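Local coordinates for protein iron transport multicopper oxidase FET3 (PDB 1ZPU) that oxidises Fe(2+) to Fe(3+) with dioxygen, using four copper ions, and so supplies ferric iron for high-affinity uptake into yeast cells, at residues W11-R14 against K20-P23; H60-F65 against R436-V441; T179-P184 against Y278-A283. All coordinates share one frame; numbering follows the deposited sequence.

Interaction 1 of 3, residues W11-R14 against K20-P23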
loop_
_atom_site.group_PDB
_atom_site.type_symbol
_atom_site.label_atom_id
_atom_site.label_comp_id
_atom_site.label_asym_id
_atom_site.label_seq_id
_atom_site.Cartn_x
_atom_site.Cartn_y
_atom_site.Cartn_z
ATOM N N TRP A 11 -8.170 9.705 -19.706
ATOM C CA TRP A 11 -7.522 8.610 -20.416
ATOM C C TRP A 11 -6.788 9.124 -21.640
ATOM O O TRP A 11 -7.332 9.910 -22.411
ATOM C CB TRP A 11 -8.548 7.564 -20.850
ATOM C CG TRP A 11 -9.119 6.747 -19.737
ATOM C CD1 TRP A 11 -10.328 6.916 -19.134
ATOM C CD2 TRP A 11 -8.500 5.625 -19.090
ATOM N NE1 TRP A 11 -10.510 5.977 -18.153
ATOM C CE2 TRP A 11 -9.403 5.167 -18.100
ATOM C CE3 TRP A 11 -7.272 4.960 -19.251
ATOM C CZ2 TRP A 11 -9.117 4.069 -17.262
ATOM C CZ3 TRP A 11 -6.988 3.868 -18.420
ATOM C CH2 TRP A 11 -7.916 3.434 -17.440
ATOM N N ASP A 12 -5.553 8.680 -21.815
ATOM C CA ASP A 12 -4.780 8.972 -23.013
ATOM C C ASP A 12 -3.837 7.828 -23.300
ATOM O O ASP A 12 -3.456 7.092 -22.387
ATOM C CB ASP A 12 -3.990 10.262 -22.839
ATOM C CG ASP A 12 -4.799 11.484 -23.230
ATOM O OD1 ASP A 12 -4.787 11.820 -24.444
ATOM O OD2 ASP A 12 -5.458 12.092 -22.334
ATOM N N TYR A 13 -3.464 7.685 -24.566
ATOM C CA TYR A 13 -2.482 6.688 -24.972
ATOM C C TYR A 13 -1.055 7.086 -24.586
ATOM O O TYR A 13 -0.645 8.215 -24.828
ATOM C CB TYR A 13 -2.589 6.402 -26.473
ATOM C CG TYR A 13 -3.759 5.503 -26.782
ATOM C CD1 TYR A 13 -5.021 6.034 -27.088
ATOM C CD2 TYR A 13 -3.623 4.119 -26.727
ATOM C CE1 TYR A 13 -6.109 5.199 -27.341
ATOM C CE2 TYR A 13 -4.701 3.279 -26.984
ATOM C CZ TYR A 13 -5.943 3.818 -27.290
ATOM O OH TYR A 13 -7.011 2.964 -27.540
ATOM N N ARG A 14 -0.335 6.171 -23.944
ATOM C CA ARG A 14 1.113 6.284 -23.794
ATOM C C ARG A 14 1.740 4.927 -24.077
ATOM O O ARG A 14 1.081 3.882 -23.957
ATOM C CB ARG A 14 1.530 6.685 -22.375
ATOM C CG ARG A 14 1.223 8.095 -21.926
ATOM C CD ARG A 14 1.782 9.177 -22.817
ATOM N NE ARG A 14 0.721 10.168 -22.942
ATOM C CZ ARG A 14 0.692 11.354 -22.340
ATOM N NH1 ARG A 14 1.720 11.757 -21.586
ATOM N NH2 ARG A 14 -0.362 12.147 -22.526
ATOM N N LYS A 20 4.029 -1.115 -26.182
ATOM C CA LYS A 20 2.585 -1.120 -26.380
ATOM C C LYS A 20 2.004 0.255 -26.120
ATOM O O LYS A 20 2.019 0.731 -24.987
ATOM C CB LYS A 20 1.930 -2.132 -25.437
ATOM C CG LYS A 20 0.869 -3.008 -26.083
ATOM C CD LYS A 20 -0.338 -2.208 -26.579
ATOM C CE LYS A 20 -1.370 -3.103 -27.284
ATOM N NZ LYS A 20 -1.960 -4.102 -26.335
ATOM N N SER A 21 1.500 0.903 -27.164
ATOM C CA SER A 21 0.724 2.115 -26.941
ATOM C C SER A 21 -0.636 1.689 -26.410
ATOM O O SER A 21 -1.294 0.815 -26.954
ATOM C CB SER A 21 0.612 3.008 -28.175
ATOM O OG SER A 21 0.684 4.378 -27.774
ATOM N N ARG A 22 -1.037 2.319 -25.323
ATOM C CA ARG A 22 -2.020 1.755 -24.448
ATOM C C ARG A 22 -2.593 2.910 -23.624
ATOM O O ARG A 22 -1.849 3.824 -23.246
ATOM C CB ARG A 22 -1.257 0.766 -23.579
ATOM C CG ARG A 22 -2.026 0.103 -22.518
ATOM C CD ARG A 22 -1.266 0.178 -21.238
ATOM N NE ARG A 22 -2.136 0.760 -20.224
ATOM C CZ ARG A 22 -2.439 0.181 -19.075
ATOM N NH1 ARG A 22 -1.902 -0.991 -18.747
ATOM N NH2 ARG A 22 -3.251 0.789 -18.233
ATOM N N PRO A 23 -3.911 2.916 -23.375
ATOM C CA PRO A 23 -4.465 4.008 -22.573
ATOM C C PRO A 23 -3.985 3.959 -21.128
ATOM O O PRO A 23 -3.976 2.900 -20.513
ATOM C CB PRO A 23 -5.993 3.788 -22.641
ATOM C CG PRO A 23 -6.207 2.832 -23.726
ATOM C CD PRO A 23 -4.957 1.989 -23.822
#
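Arg14 and Arg22 form a hydrogen-bonded antiparallel pair where strands 2-14 and 22-27 come together as a beta hairpin at the edge of the first plastocyanin-like domain. Arg14 N gives a nearly straight bond to Arg22 O (2.9 Å, 166°), and Arg22 N returns one to Arg14 O (3.0 Å), more bent at 134°. Next along is the non-hydrogen-bonded pair of Tyr13 and Pro23. Here Asp12 O takes a CA-H contact from Pro23 CA at 3.3 Å, and Asp12 also bonds through its backbone to Val24. Pro23 CG lies over the face of the Tyr13 ring, 4.0 Å from its centroid, in a CH-pi contact, while Pro23 CB touches Trp11 CE3 at 3.8 Å. Both arginines reach back to their own strands: Arg14 NE bonds Tyr13 O (3.0 Å), and Arg22 NE donates to Pro23 O (2.8 Å), which lies close to the Arg22 guanidinium plane. The rest of the buried Arg22 head is held from outside, NH2 by a salt bridge to Asp114 and NH1 by Tyr143 O. Backbone bonds therefore fix the hairpin's register, while the Arg22 guanidinium, engaged at all three nitrogens, ties its strand to the chain around Asp114 and Tyr143.

Interaction 2 of 3, residues H60-F65 against R436-V441. With CU1 (copper (I) ion), chain B; CU1 (copper (I) ion), chain C; NAG (2-acetamido-2-deoxy-beta-D-glucopyranose), chain D.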
loop_
_atom_site.group_PDB
_atom_site.type_symbol
_atom_site.label_atom_id
_atom_site.label_comp_id
_atom_site.label_asym_id
_atom_site.label_seq_id
_atom_site.Cartn_x
_atom_site.Cartn_y
_atom_site.Cartn_z
ATOM N N HIS A 60 -5.970 8.028 -2.210
ATOM C CA HIS A 60 -5.500 7.721 -0.876
ATOM C C HIS A 60 -4.050 8.143 -0.764
ATOM O O HIS A 60 -3.275 7.923 -1.681
ATOM C CB HIS A 60 -5.621 6.226 -0.627
ATOM C CG HIS A 60 -4.849 5.744 0.565
ATOM N ND1 HIS A 60 -4.969 6.315 1.812
ATOM C CD2 HIS A 60 -3.971 4.726 0.705
ATOM C CE1 HIS A 60 -4.182 5.687 2.662
ATOM N NE2 HIS A 60 -3.572 4.715 2.018
ATOM N N PHE A 61 -3.683 8.741 0.363
ATOM C CA PHE A 61 -2.313 9.172 0.597
ATOM C C PHE A 61 -1.623 8.221 1.563
ATOM O O PHE A 61 -1.803 8.298 2.777
ATOM C CB PHE A 61 -2.299 10.627 1.040
ATOM C CG PHE A 61 -3.095 11.503 0.135
ATOM C CD1 PHE A 61 -4.481 11.663 0.334
ATOM C CD2 PHE A 61 -2.497 12.107 -0.965
ATOM C CE1 PHE A 61 -5.236 12.433 -0.528
ATOM C CE2 PHE A 61 -3.255 12.884 -1.837
ATOM C CZ PHE A 61 -4.621 13.049 -1.616
ATOM N N HIS A 62 -0.847 7.312 0.984
ATOM C CA HIS A 62 -0.348 6.132 1.666
ATOM C C HIS A 62 0.637 6.482 2.752
ATOM O O HIS A 62 1.715 7.017 2.477
ATOM C CB HIS A 62 0.336 5.207 0.664
ATOM C CG HIS A 62 0.742 3.895 1.249
ATOM N ND1 HIS A 62 0.198 2.700 0.837
ATOM C CD2 HIS A 62 1.629 3.591 2.229
ATOM C CE1 HIS A 62 0.736 1.716 1.534
ATOM N NE2 HIS A 62 1.601 2.229 2.389
ATOM N N GLY A 63 0.279 6.149 3.987
ATOM C CA GLY A 63 1.216 6.266 5.098
ATOM C C GLY A 63 0.889 7.424 6.008
ATOM O O GLY A 63 1.269 7.430 7.174
ATOM N N LEU A 64 0.177 8.406 5.472
ATOM C CA LEU A 64 -0.223 9.574 6.224
ATOM C C LEU A 64 -1.252 9.185 7.280
ATOM O O LEU A 64 -2.167 8.414 7.011
ATOM C CB LEU A 64 -0.762 10.619 5.255
ATOM C CG LEU A 64 0.231 11.607 4.621
ATOM C CD1 LEU A 64 1.526 11.004 4.101
ATOM C CD2 LEU A 64 -0.450 12.412 3.535
ATOM N N PHE A 65 -1.083 9.697 8.491
ATOM C CA PHE A 65 -1.879 9.233 9.630
ATOM C C PHE A 65 -3.279 9.827 9.681
ATOM O O PHE A 65 -4.153 9.303 10.372
ATOM C CB PHE A 65 -1.146 9.498 10.947
ATOM C CG PHE A 65 0.130 8.701 11.111
ATOM C CD1 PHE A 65 0.269 7.436 10.531
ATOM C CD2 PHE A 65 1.184 9.206 11.861
ATOM C CE1 PHE A 65 1.437 6.711 10.676
ATOM C CE2 PHE A 65 2.350 8.479 12.012
ATOM C CZ PHE A 65 2.476 7.231 11.426
ATOM N N ARG A 436 6.865 0.093 10.590
ATOM C CA ARG A 436 6.530 0.491 9.231
ATOM C C ARG A 436 5.028 0.375 8.992
ATOM O O ARG A 436 4.285 0.034 9.919
ATOM C CB ARG A 436 7.324 -0.323 8.210
ATOM C CG ARG A 436 7.070 -1.844 8.165
ATOM C CD ARG A 436 8.038 -2.525 7.184
ATOM N NE ARG A 436 8.251 -1.672 6.020
ATOM C CZ ARG A 436 9.224 -1.812 5.132
ATOM N NH1 ARG A 436 10.111 -2.784 5.247
ATOM N NH2 ARG A 436 9.304 -0.970 4.115
ATOM N N ASP A 437 4.579 0.660 7.765
ATOM C CA ASP A 437 3.151 0.603 7.462
ATOM C C ASP A 437 2.776 -0.554 6.543
ATOM O O ASP A 437 1.601 -0.838 6.335
ATOM C CB ASP A 437 2.622 1.950 6.946
ATOM C CG ASP A 437 3.249 2.368 5.627
ATOM O OD1 ASP A 437 3.710 3.531 5.568
ATOM O OD2 ASP A 437 3.267 1.556 4.660
ATOM N N THR A 438 3.778 -1.235 6.005
ATOM C CA THR A 438 3.517 -2.304 5.060
ATOM C C THR A 438 4.548 -3.398 5.291
ATOM O O THR A 438 5.741 -3.133 5.332
ATOM C CB THR A 438 3.542 -1.764 3.607
ATOM O OG1 THR A 438 2.690 -0.604 3.518
ATOM C CG2 THR A 438 3.089 -2.818 2.603
ATOM N N LEU A 439 4.054 -4.624 5.444
ATOM C CA LEU A 439 4.843 -5.761 5.887
ATOM C C LEU A 439 4.343 -7.017 5.198
ATOM O O LEU A 439 3.151 -7.218 5.107
ATOM C CB LEU A 439 4.694 -5.926 7.403
ATOM C CG LEU A 439 5.428 -7.073 8.101
ATOM C CD1 LEU A 439 6.882 -6.698 8.423
ATOM C CD2 LEU A 439 4.677 -7.513 9.355
ATOM N N TYR A 440 5.256 -7.860 4.724
ATOM C CA TYR A 440 4.879 -9.117 4.096
ATOM C C TYR A 440 4.900 -10.311 5.064
ATOM O O TYR A 440 5.783 -10.409 5.916
ATOM C CB TYR A 440 5.756 -9.408 2.860
ATOM C CG TYR A 440 7.239 -9.699 3.104
ATOM C CD1 TYR A 440 7.663 -10.953 3.534
ATOM C CD2 TYR A 440 8.209 -8.737 2.862
ATOM C CE1 TYR A 440 9.013 -11.232 3.747
ATOM C CE2 TYR A 440 9.547 -9.000 3.051
ATOM C CZ TYR A 440 9.951 -10.252 3.501
ATOM O OH TYR A 440 11.291 -10.541 3.701
ATOM N N VAL A 441 3.913 -11.200 4.931
ATOM C CA VAL A 441 4.022 -12.567 5.440
ATOM C C VAL A 441 4.682 -13.423 4.391
ATOM O O VAL A 441 4.404 -13.275 3.190
ATOM C CB VAL A 441 2.677 -13.276 5.645
ATOM C CG1 VAL A 441 2.501 -13.699 7.090
ATOM C CG2 VAL A 441 1.513 -12.478 5.078
HETATM CU CU CU1 B . -2.381 3.520 3.229
HETATM CU CU CU1 C . -1.188 2.351 -0.486
HETATM C C1 NAG D . -2.898 11.753 16.959
HETATM C C2 NAG D . -1.612 10.964 17.213
HETATM C C3 NAG D . -1.313 10.809 18.702
HETATM C C4 NAG D . -1.379 12.166 19.414
HETATM C C5 NAG D . -2.670 12.905 19.015
HETATM C C6 NAG D . -2.747 14.298 19.624
HETATM C C7 NAG D . -0.817 9.387 15.532
HETATM C C8 NAG D . -1.067 8.086 14.826
HETATM N N2 NAG D . -1.638 9.667 16.557
HETATM O O3 NAG D . -0.022 10.264 18.832
HETATM O O4 NAG D . -1.234 12.025 20.824
HETATM O O5 NAG D . -2.766 13.014 17.598
HETATM O O6 NAG D . -1.676 15.074 19.134
HETATM O O7 NAG D . 0.104 10.127 15.153
#
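His62 and Asp437 join the first and third plastocyanin-like domains through one buried hydrogen bond beside the trinuclear copper cluster characteristic of multicopper oxidases. The imidazole can be traced outward from CB. His62 CB lies 3.4 Å from the type 3 copper ion of chain C, a closeness imposed by the ND1 ligation, and CG, set anti to the backbone N (chi1 -173°), carries the ring between metal and carboxylate. His62 ND1 binds the chain C copper at 1.9 Å, in company with His105 and His464. The type 2 copper of chain B, held by His60 NE2 at 2.1 Å and by His395, lies over one face of the His62 ring, displaced toward its rim. His62 CE1 faces Thr438 OG1 at 3.6 Å, and His62 CD2 passes 3.6 Å from Asp437 OD2. His62 NE2, the tip, donates to Asp437 OD2 (2.9 Å, 153°); the acceptor lies almost in the ring plane, but the donor comes from well above the carboxylate plane. Asp437 OD2 also accepts from Thr438 OG1, while OD1 makes a salt bridge with Arg235. Replacing Asp437 by an alanine removes both carboxylate oxygens and would probably leave His62 NE2 without its acceptor, Arg235 without this countercharge and the imidazole less firmly set in rotation. Asp437 also receives His395 ND1 on its backbone O, so it is second-shell to ligands of two coppers. With ND1 on metal and NE2 on carboxylate, the imidazole is anchored at both nitrogens, and the carboxylate would be expected to make it a more electron-rich copper ligand.

Interaction 3 of 3, residues T179-P184 against Y278-A283. With NAG (2-acetamido-2-deoxy-beta-D-glucopyranose), chain E; NAG (2-acetamido-2-deoxy-beta-D-glucopyranose), chain G.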
loop_
_atom_site.group_PDB
_atom_site.type_symbol
_atom_site.label_atom_id
_atom_site.label_comp_id
_atom_site.label_asym_id
_atom_site.label_seq_id
_atom_site.Cartn_x
_atom_site.Cartn_y
_atom_site.Cartn_z
ATOM N N THR A 179 18.108 6.133 -17.526
ATOM C CA THR A 179 19.404 6.725 -17.289
ATOM C C THR A 179 19.423 7.571 -16.005
ATOM O O THR A 179 18.549 8.429 -15.795
ATOM C CB THR A 179 19.748 7.581 -18.485
ATOM O OG1 THR A 179 20.112 6.713 -19.554
ATOM C CG2 THR A 179 20.878 8.512 -18.182
ATOM N N TRP A 180 20.414 7.316 -15.148
ATOM C CA TRP A 180 20.666 8.146 -13.986
ATOM C C TRP A 180 22.094 8.673 -14.075
ATOM O O TRP A 180 23.072 7.930 -13.896
ATOM C CB TRP A 180 20.420 7.356 -12.700
ATOM C CG TRP A 180 20.729 8.091 -11.431
ATOM C CD1 TRP A 180 20.595 9.424 -11.202
ATOM C CD2 TRP A 180 21.190 7.522 -10.211
ATOM N NE1 TRP A 180 20.956 9.729 -9.916
ATOM C CE2 TRP A 180 21.319 8.578 -9.279
ATOM C CE3 TRP A 180 21.522 6.221 -9.811
ATOM C CZ2 TRP A 180 21.775 8.381 -7.970
ATOM C CZ3 TRP A 180 21.978 6.016 -8.495
ATOM C CH2 TRP A 180 22.098 7.099 -7.594
ATOM N N GLU A 181 22.205 9.958 -14.388
ATOM C CA GLU A 181 23.504 10.622 -14.539
ATOM C C GLU A 181 24.050 11.058 -13.185
ATOM O O GLU A 181 23.425 11.861 -12.495
ATOM C CB GLU A 181 23.354 11.864 -15.411
ATOM C CG GLU A 181 22.511 11.664 -16.647
ATOM C CD GLU A 181 23.020 12.499 -17.803
ATOM O OE1 GLU A 181 23.302 11.905 -18.871
ATOM O OE2 GLU A 181 23.166 13.741 -17.639
ATOM N N VAL A 182 25.216 10.550 -12.803
ATOM C CA VAL A 182 25.745 10.864 -11.478
ATOM C C VAL A 182 27.012 11.684 -11.541
ATOM O O VAL A 182 27.618 11.797 -12.596
ATOM C CB VAL A 182 25.971 9.601 -10.595
ATOM C CG1 VAL A 182 24.632 8.974 -10.205
ATOM C CG2 VAL A 182 26.892 8.600 -11.279
ATOM N N GLN A 183 27.390 12.271 -10.409
ATOM C CA GLN A 183 28.679 12.954 -10.251
ATOM C C GLN A 183 29.592 12.111 -9.369
ATOM O O GLN A 183 29.121 11.456 -8.443
ATOM C CB GLN A 183 28.489 14.324 -9.597
ATOM C CG GLN A 183 27.638 15.287 -10.392
ATOM C CD GLN A 183 28.366 15.837 -11.594
ATOM O OE1 GLN A 183 29.566 16.152 -11.535
ATOM N NE2 GLN A 183 27.649 15.965 -12.699
ATOM N N PRO A 184 30.905 12.125 -9.642
ATOM C CA PRO A 184 31.832 11.331 -8.829
ATOM C C PRO A 184 31.864 11.798 -7.377
ATOM O O PRO A 184 31.588 12.968 -7.098
ATOM C CB PRO A 184 33.188 11.608 -9.479
ATOM C CG PRO A 184 33.013 12.935 -10.168
ATOM C CD PRO A 184 31.612 12.882 -10.692
ATOM N N TYR A 278 28.187 7.425 -15.166
ATOM C CA TYR A 278 29.233 8.337 -14.740
ATOM C C TYR A 278 29.785 9.032 -15.967
ATOM O O TYR A 278 30.206 10.176 -15.893
ATOM C CB TYR A 278 30.370 7.588 -14.038
ATOM C CG TYR A 278 30.119 7.135 -12.614
ATOM C CD1 TYR A 278 29.241 6.092 -12.332
ATOM C CD2 TYR A 278 30.815 7.710 -11.554
ATOM C CE1 TYR A 278 29.033 5.665 -11.035
ATOM C CE2 TYR A 278 30.621 7.282 -10.250
ATOM C CZ TYR A 278 29.730 6.261 -9.997
ATOM O OH TYR A 278 29.535 5.836 -8.706
ATOM N N ASN A 279 29.790 8.322 -17.091
ATOM C CA ASN A 279 30.373 8.817 -18.330
ATOM C C ASN A 279 29.376 8.698 -19.481
ATOM O O ASN A 279 28.993 7.597 -19.885
ATOM C CB ASN A 279 31.662 8.057 -18.642
ATOM C CG ASN A 279 32.416 8.641 -19.806
ATOM O OD1 ASN A 279 31.860 9.385 -20.616
ATOM N ND2 ASN A 279 33.710 8.324 -19.879
ATOM N N LYS A 280 28.956 9.844 -20.000
ATOM C CA LYS A 280 27.875 9.908 -20.987
ATOM C C LYS A 280 28.251 9.284 -22.313
ATOM O O LYS A 280 27.403 9.052 -23.167
ATOM C CB LYS A 280 27.453 11.355 -21.219
ATOM C CG LYS A 280 26.588 11.919 -20.102
ATOM C CD LYS A 280 25.484 12.829 -20.652
ATOM C CE LYS A 280 26.064 14.114 -21.210
ATOM N NZ LYS A 280 27.031 14.702 -20.230
ATOM N N THR A 281 29.530 8.977 -22.454
ATOM C CA THR A 281 30.096 8.646 -23.728
ATOM C C THR A 281 30.571 7.192 -23.724
ATOM O O THR A 281 30.758 6.582 -24.777
ATOM C CB THR A 281 31.167 9.700 -23.999
ATOM O OG1 THR A 281 30.841 10.401 -25.196
ATOM C CG2 THR A 281 32.551 9.142 -24.025
ATOM N N ALA A 282 30.693 6.633 -22.524
ATOM C CA ALA A 282 31.156 5.265 -22.344
ATOM C C ALA A 282 30.074 4.218 -22.664
ATOM O O ALA A 282 28.937 4.562 -22.969
ATOM C CB ALA A 282 31.710 5.086 -20.937
ATOM N N ALA A 283 30.458 2.944 -22.608
ATOM C CA ALA A 283 29.571 1.832 -22.894
ATOM C C ALA A 283 28.445 1.786 -21.888
ATOM O O ALA A 283 28.689 1.889 -20.686
ATOM C CB ALA A 283 30.355 0.534 -22.854
HETATM C C1 NAG E . 34.294 8.335 -21.198
HETATM C C2 NAG E . 35.519 9.236 -21.034
HETATM C C3 NAG E . 36.342 9.232 -22.313
HETATM C C4 NAG E . 36.739 7.794 -22.641
HETATM C C5 NAG E . 35.464 6.961 -22.738
HETATM C C6 NAG E . 35.729 5.491 -22.998
HETATM C C7 NAG E . 35.546 11.148 -19.544
HETATM C C8 NAG E . 36.168 12.506 -19.689
HETATM N N2 NAG E . 35.135 10.590 -20.685
HETATM O O3 NAG E . 37.465 10.073 -22.164
HETATM O O4 NAG E . 37.438 7.745 -23.864
HETATM O O5 NAG E . 34.739 7.040 -21.536
HETATM O O6 NAG E . 34.508 4.944 -23.433
HETATM O O7 NAG E . 35.444 10.615 -18.424
HETATM C C1 NAG G . 12.538 9.468 -11.136
HETATM C C2 NAG G . 13.789 10.304 -11.424
HETATM C C3 NAG G . 14.089 11.243 -10.262
HETATM C C4 NAG G . 12.867 12.050 -9.810
HETATM C C5 NAG G . 11.688 11.116 -9.632
HETATM C C6 NAG G . 10.457 11.977 -9.446
HETATM C C7 NAG G . 15.713 9.579 -12.753
HETATM C C8 NAG G . 17.029 8.835 -12.788
HETATM N N2 NAG G . 14.926 9.444 -11.686
HETATM O O3 NAG G . 15.088 12.136 -10.670
HETATM O O4 NAG G . 13.056 12.628 -8.529
HETATM O O5 NAG G . 11.493 10.350 -10.790
HETATM O O6 NAG G . 9.328 11.188 -9.166
HETATM O O7 NAG G . 15.401 10.289 -13.706
#
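Val182 and Tyr278 meet just beyond the ends of edge strand 179-181 and its parallel neighbour 271-277, in the second plastocyanin-like domain, which has the beta-sandwich architecture of a cupredoxin. The apolar part of the contact rests on one methyl. Val182 CG2 sits over the centre of the Tyr278 ring, 3.6 Å from its centroid and only 12° off the normal, a well-centred CH-pi contact in which CD1 and CE1 are the nearest ring atoms. The other methyl, CG1, lies over the centre of the Trp180 ring, so the valine branches separate two aromatic side chains. With CG anti to the carbonyl carbon (chi1 -76°), the Tyr278 ring turns back alongside 179-184, although the side chain sets out away from that segment. Pro184 CA comes obliquely to the same ring, 4.5 Å from Tyr278 CE2. The phenol end is held from elsewhere, its OH hydrogen-bonded with His208 and with Lys243 N, while Phe250 meets the ring with its plane strongly inclined.

The charged side chains meet through carbon rather than through a salt bridge. Glu181 crosses the aliphatic stem of Lys280, its OE1 facing CD and CG, but Glu181 OE2 stays 4.8 Å from Lys280 NZ. The opposite charges may still attract each other at this separation.

Carbohydrate touches both segments, but is attached to only one of them. The acetyl methyl C8 of the chain G sugar packs against Thr179 O and Trp180 CB. Asn279 carries the chain E sugar and starts an Asx turn, its OD1 accepting from Thr281 N at 3.0 Å. The other amide atom, Asn279 ND2, makes the covalent N-glycosidic bond to C1 of that sugar, 1.4 Å long.

How the interactions relate
Only interaction 2 lies at the catalytic copper cluster, about 5 Å from the centre of the molecule, where parts of the first and third domains close on each other. Interaction 1 is a local hairpin contact at the surface of the first domain, its centre 29 Å from that of interaction 2. Interaction 3 belongs to the second domain, 34 Å from interaction 2 and 31 Å from interaction 1, centre to centre. None touches another; the closest two, interactions 1 and 2, keep about 16 Å between nearest atoms. In sequence, interaction 1 closes before the others open, whereas interaction 3 is nested in the long loop closed by interaction 2.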